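Local coordinates for protein UDP-N-Acetylenolpyruvylglucosamine Reductase (Thermus caldophilus, PDB 2GQT) that reduces UDP-N-acetylenolpyruvylglucosamine to UDP-N-acetylmuramate with the help of FAD, a step in building the bacterial cell wall, at residues Val88-Glu100 with Leu167-Met181. Numbering follows the deposited sequence.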
loop_
_atom_site.group_PDB
_atom_site.type_symbol
_atom_site.label_atom_id
_atom_site.label_comp_id
_atom_site.label_asym_id
_atom_site.label_seq_id
_atom_site.Cartn_x
_atom_site.Cartn_y
_atom_site.Cartn_z
ATOM N N VAL A 88 11.317 1.253 8.302
ATOM C CA VAL A 88 12.534 0.851 7.597
ATOM C C VAL A 88 13.745 1.651 8.112
ATOM O O VAL A 88 14.807 1.080 8.414
ATOM C CB VAL A 88 12.365 1.014 6.069
ATOM C CG1 VAL A 88 13.689 0.858 5.347
ATOM C CG2 VAL A 88 11.331 0.010 5.527
ATOM N N GLN A 89 13.593 2.965 8.210
ATOM C CA GLN A 89 14.697 3.815 8.666
ATOM C C GLN A 89 14.975 3.647 10.157
ATOM O O GLN A 89 16.132 3.626 10.584
ATOM C CB GLN A 89 14.440 5.280 8.324
ATOM C CG GLN A 89 14.298 5.578 6.835
ATOM C CD GLN A 89 15.509 5.185 6.021
ATOM O OE1 GLN A 89 16.652 5.292 6.484
ATOM N NE2 GLN A 89 15.268 4.730 4.794
ATOM N N GLU A 90 13.919 3.509 10.950
ATOM C CA GLU A 90 14.086 3.299 12.386
ATOM C C GLU A 90 14.816 1.999 12.695
ATOM O O GLU A 90 15.643 1.946 13.611
ATOM C CB GLU A 90 12.733 3.316 13.093
ATOM C CG GLU A 90 12.083 4.678 13.142
ATOM C CD GLU A 90 12.736 5.587 14.144
ATOM O OE1 GLU A 90 13.901 5.974 13.909
ATOM O OE2 GLU A 90 12.080 5.892 15.163
ATOM N N ALA A 91 14.514 0.951 11.937
ATOM C CA ALA A 91 15.170 -0.326 12.135
ATOM C C ALA A 91 16.669 -0.185 11.884
ATOM O O ALA A 91 17.474 -0.641 12.695
ATOM C CB ALA A 91 14.567 -1.378 11.243
ATOM N N ALA A 92 17.056 0.470 10.794
ATOM C CA ALA A 92 18.477 0.721 10.520
ATOM C C ALA A 92 19.135 1.468 11.684
ATOM O O ALA A 92 20.210 1.082 12.137
ATOM C CB ALA A 92 18.640 1.498 9.225
ATOM N N ARG A 93 18.487 2.520 12.175
ATOM C CA ARG A 93 19.008 3.307 13.295
ATOM C C ARG A 93 19.228 2.447 14.534
ATOM O O ARG A 93 20.172 2.682 15.296
ATOM C CB ARG A 93 18.060 4.447 13.640
ATOM C CG ARG A 93 18.086 5.582 12.665
ATOM C CD ARG A 93 17.058 6.630 13.016
ATOM N NE ARG A 93 16.905 7.515 11.879
ATOM C CZ ARG A 93 15.812 7.624 11.133
ATOM N NH1 ARG A 93 14.716 6.939 11.428
ATOM N NH2 ARG A 93 15.811 8.448 10.092
ATOM N N ALA A 94 18.365 1.451 14.723
ATOM C CA ALA A 94 18.411 0.574 15.889
ATOM C C ALA A 94 19.350 -0.613 15.706
ATOM O O ALA A 94 19.518 -1.417 16.627
ATOM C CB ALA A 94 17.014 0.068 16.236
ATOM N N GLY A 95 19.947 -0.746 14.523
ATOM C CA GLY A 95 20.790 -1.905 14.231
ATOM C C GLY A 95 19.963 -3.173 14.170
ATOM O O GLY A 95 20.404 -4.248 14.585
ATOM N N LEU A 96 18.748 -3.035 13.639
ATOM C CA LEU A 96 17.839 -4.159 13.493
ATOM C C LEU A 96 17.543 -4.444 12.023
ATOM O O LEU A 96 17.048 -3.592 11.278
ATOM C CB LEU A 96 16.545 -3.913 14.265
ATOM C CG LEU A 96 16.714 -3.907 15.787
ATOM C CD1 LEU A 96 15.441 -3.411 16.456
ATOM C CD2 LEU A 96 17.114 -5.299 16.297
ATOM N N SER A 97 17.872 -5.658 11.617
ATOM C CA SER A 97 17.736 -6.098 10.243
ATOM C C SER A 97 16.437 -6.878 10.035
ATOM O O SER A 97 15.965 -7.583 10.931
ATOM C CB SER A 97 18.946 -6.954 9.879
ATOM O OG SER A 97 18.879 -7.441 8.557
ATOM N N GLY A 98 15.854 -6.740 8.851
ATOM C CA GLY A 98 14.652 -7.484 8.511
ATOM C C GLY A 98 13.668 -6.700 7.671
ATOM O O GLY A 98 12.732 -7.266 7.112
ATOM N N LEU A 99 13.871 -5.386 7.581
ATOM C CA LEU A 99 12.981 -4.542 6.783
ATOM C C LEU A 99 13.632 -3.963 5.529
ATOM O O LEU A 99 12.966 -3.252 4.779
ATOM C CB LEU A 99 12.402 -3.400 7.630
ATOM C CG LEU A 99 11.698 -3.746 8.943
ATOM C CD1 LEU A 99 11.201 -2.466 9.590
ATOM C CD2 LEU A 99 10.541 -4.719 8.748
ATOM N N GLU A 100 14.913 -4.258 5.295
ATOM C CA GLU A 100 15.653 -3.594 4.224
ATOM C C GLU A 100 15.003 -3.777 2.853
ATOM O O GLU A 100 15.011 -2.863 2.025
ATOM C CB GLU A 100 17.104 -4.073 4.161
ATOM C CG GLU A 100 17.909 -3.885 5.425
ATOM C CD GLU A 100 17.962 -5.133 6.279
ATOM O OE1 GLU A 100 16.931 -5.820 6.390
ATOM O OE2 GLU A 100 19.045 -5.432 6.834
ATOM N N LEU A 167 7.143 -7.318 14.826
ATOM C CA LEU A 167 8.094 -7.525 13.749
ATOM C C LEU A 167 9.135 -8.576 14.106
ATOM O O LEU A 167 9.476 -8.763 15.284
ATOM C CB LEU A 167 8.771 -6.199 13.378
ATOM C CG LEU A 167 7.862 -5.057 12.917
ATOM C CD1 LEU A 167 8.674 -3.779 12.743
ATOM C CD2 LEU A 167 7.132 -5.382 11.624
ATOM N N LYS A 168 9.644 -9.244 13.078
ATOM C CA LYS A 168 10.701 -10.232 13.221
ATOM C C LYS A 168 12.001 -9.586 12.761
ATOM O O LYS A 168 12.235 -9.433 11.561
ATOM C CB LYS A 168 10.374 -11.462 12.370
ATOM C CG LYS A 168 11.362 -12.602 12.518
ATOM C CD LYS A 168 11.042 -13.720 11.540
ATOM C CE LYS A 168 12.073 -14.828 11.605
ATOM N NZ LYS A 168 11.726 -15.929 10.670
ATOM N N LEU A 169 12.823 -9.169 13.718
ATOM C CA LEU A 169 14.055 -8.436 13.420
ATOM C C LEU A 169 15.244 -9.060 14.129
ATOM O O LEU A 169 15.085 -9.709 15.170
ATOM C CB LEU A 169 13.922 -6.969 13.829
ATOM C CG LEU A 169 12.712 -6.190 13.305
ATOM C CD1 LEU A 169 12.594 -4.836 13.987
ATOM C CD2 LEU A 169 12.771 -6.033 11.789
ATOM N N LYS A 170 16.429 -8.849 13.564
ATOM C CA LYS A 170 17.661 -9.453 14.066
ATOM C C LYS A 170 18.766 -8.408 14.122
ATOM O O LYS A 170 18.890 -7.575 13.228
ATOM C CB LYS A 170 18.090 -10.606 13.161
ATOM C CG LYS A 170 18.920 -11.683 13.856
ATOM C CD LYS A 170 18.039 -12.759 14.500
ATOM C CE LYS A 170 17.663 -13.865 13.514
ATOM N NZ LYS A 170 18.811 -14.774 13.213
ATOM N N GLU A 171 19.585 -8.470 15.167
ATOM C CA GLU A 171 20.669 -7.509 15.342
ATOM C C GLU A 171 21.756 -7.666 14.280
ATOM O O GLU A 171 22.254 -8.771 14.049
ATOM C CB GLU A 171 21.269 -7.631 16.744
ATOM C CG GLU A 171 20.299 -7.250 17.852
ATOM C CD GLU A 171 20.879 -7.403 19.246
ATOM O OE1 GLU A 171 20.195 -7.008 20.215
ATOM O OE2 GLU A 171 22.011 -7.917 19.381
ATOM N N ARG A 172 22.092 -6.556 13.629
ATOM C CA ARG A 172 23.175 -6.487 12.647
ATOM C C ARG A 172 23.822 -5.110 12.735
ATOM O O ARG A 172 23.170 -4.155 13.158
ATOM C CB ARG A 172 22.644 -6.694 11.225
ATOM C CG ARG A 172 22.389 -8.136 10.824
ATOM C CD ARG A 172 22.354 -8.276 9.307
ATOM N NE ARG A 172 22.838 -9.585 8.874
ATOM C CZ ARG A 172 22.067 -10.641 8.623
ATOM N NH1 ARG A 172 20.745 -10.563 8.746
ATOM N NH2 ARG A 172 22.623 -11.781 8.240
ATOM N N PRO A 173 25.108 -4.994 12.343
ATOM C CA PRO A 173 25.727 -3.671 12.282
ATOM C C PRO A 173 24.921 -2.692 11.431
ATOM O O PRO A 173 24.469 -3.044 10.334
ATOM C CB PRO A 173 27.077 -3.955 11.623
ATOM C CG PRO A 173 27.389 -5.354 12.005
ATOM C CD PRO A 173 26.056 -6.054 11.954
ATOM N N LYS A 174 24.738 -1.477 11.939
ATOM C CA LYS A 174 23.999 -0.443 11.222
ATOM C C LYS A 174 24.550 -0.241 9.811
ATOM O O LYS A 174 23.783 -0.140 8.852
ATOM C CB LYS A 174 23.979 0.878 12.012
ATOM C CG LYS A 174 23.251 2.021 11.314
ATOM C CD LYS A 174 23.096 3.257 12.198
ATOM C CE LYS A 174 22.554 4.450 11.409
ATOM N NZ LYS A 174 21.195 4.206 10.859
ATOM N N GLU A 175 25.872 -0.203 9.676
ATOM C CA GLU A 175 26.487 0.020 8.368
ATOM C C GLU A 175 26.132 -1.086 7.363
ATOM O O GLU A 175 25.972 -0.812 6.171
ATOM C CB GLU A 175 28.005 0.208 8.492
ATOM C CG GLU A 175 28.767 -1.024 8.982
ATOM C CD GLU A 175 29.112 -1.997 7.863
ATOM O OE1 GLU A 175 29.466 -1.532 6.758
ATOM O OE2 GLU A 175 29.028 -3.224 8.088
ATOM N N GLU A 176 26.002 -2.324 7.846
ATOM C CA GLU A 176 25.626 -3.460 6.998
ATOM C C GLU A 176 24.175 -3.319 6.530
ATOM O O GLU A 176 23.875 -3.530 5.355
ATOM C CB GLU A 176 25.801 -4.798 7.725
ATOM C CG GLU A 176 25.488 -6.011 6.827
ATOM C CD GLU A 176 25.654 -7.365 7.511
ATOM O OE1 GLU A 176 26.001 -7.415 8.704
ATOM O OE2 GLU A 176 25.432 -8.395 6.836
ATOM N N ILE A 177 23.284 -2.983 7.458
ATOM C CA ILE A 177 21.879 -2.748 7.141
ATOM C C ILE A 177 21.769 -1.673 6.058
ATOM O O ILE A 177 21.037 -1.833 5.069
ATOM C CB ILE A 177 21.093 -2.367 8.405
ATOM C CG1 ILE A 177 21.105 -3.534 9.395
ATOM C CG2 ILE A 177 19.662 -1.994 8.049
ATOM C CD1 ILE A 177 20.605 -3.187 10.775
ATOM N N LEU A 178 22.534 -0.593 6.222
ATOM C CA LEU A 178 22.517 0.509 5.261
ATOM C C LEU A 178 23.082 0.116 3.897
ATOM O O LEU A 178 22.594 0.584 2.861
ATOM C CB LEU A 178 23.216 1.747 5.838
ATOM C CG LEU A 178 22.415 2.626 6.819
ATOM C CD1 LEU A 178 21.156 3.222 6.192
ATOM C CD2 LEU A 178 22.045 1.936 8.103
ATOM N N ARG A 179 24.079 -0.767 3.883
ATOM C CA ARG A 179 24.589 -1.302 2.626
ATOM C C ARG A 179 23.529 -2.133 1.888
ATOM O O ARG A 179 23.392 -2.034 0.663
ATOM C CB ARG A 179 25.889 -2.090 2.849
ATOM C CG ARG A 179 27.107 -1.190 3.060
ATOM C CD ARG A 179 28.433 -1.948 3.160
ATOM N NE ARG A 179 28.547 -2.726 4.396
ATOM C CZ ARG A 179 28.576 -4.056 4.460
ATOM N NH1 ARG A 179 28.498 -4.795 3.359
ATOM N NH2 ARG A 179 28.686 -4.652 5.636
ATOM N N ARG A 180 22.774 -2.939 2.633
ATOM C CA ARG A 180 21.683 -3.735 2.042
ATOM C C ARG A 180 20.597 -2.832 1.454
ATOM O O ARG A 180 20.104 -3.065 0.340
ATOM C CB ARG A 180 21.087 -4.702 3.071
ATOM C CG ARG A 180 22.016 -5.866 3.363
ATOM C CD ARG A 180 21.968 -6.305 4.816
ATOM N NE ARG A 180 20.848 -7.193 5.113
ATOM C CZ ARG A 180 20.887 -8.523 5.023
ATOM N NH1 ARG A 180 21.988 -9.144 4.621
ATOM N NH2 ARG A 180 19.812 -9.238 5.329
ATOM N N MET A 181 20.264 -1.786 2.197
ATOM C CA MET A 181 19.290 -0.795 1.760
ATOM C C MET A 181 19.770 -0.059 0.507
ATOM O O MET A 181 18.978 0.231 -0.387
ATOM C CB MET A 181 19.020 0.185 2.896
ATOM C CG MET A 181 18.208 -0.423 4.014
ATOM S SD MET A 181 18.265 0.516 5.544
ATOM C CE MET A 181 17.474 2.053 5.063
HETATM O O HOH W 1 16.924 -8.499 5.943
#
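The guanidinium of Arg180 has the carboxylate of Glu100 and a water at its edge, while its NH1 lies over one face of the Arg172 guanidinium, whose own edge carries Glu176 OE1 in plane and Ser97 OG close to that plane. In the salt bridge, Arg180 NE reaches Glu100 OE2 at 3.1 Å from well above the carboxylate plane, the two flat groups turned 50° apart. The syn lone pair of Glu100 OE2 is taken by Ser97 OG at 2.7 Å, a chi1 of 179° turning the hydroxyl to the carboxylate. Glu100 OE1 accepts from Gly98 N and from the water, which accepts from Arg180 NH2; the example shows a buried carboxylate fixed in rotation by donors on both oxygens. A glutamine in place of Glu100 would probably leave the charge of Arg180 without its mate and turn an NH2 towards one of the donors, Ser97 OG or Gly98 N.

Beside this network, Ile177 CG2 packs on Glu100 CG, and Ala92 CB fits as a knob among Lys174, Ile177, Leu178 and Met181. Leu169 CD2 covers the loop after strand 96-97 at Leu99 CG (3.8 Å). Ser97 and Lys170 form an antiparallel pair, hydrogen-bonded N to O both ways. A Schellman motif, Gly95 N and Leu96 N bonding back to Ala92 O and Ala91 O, joins helix 84-93 to strand 96-97; helix 174-187 runs roughly antiparallel, segments 88-93 and 174-181 making 148°.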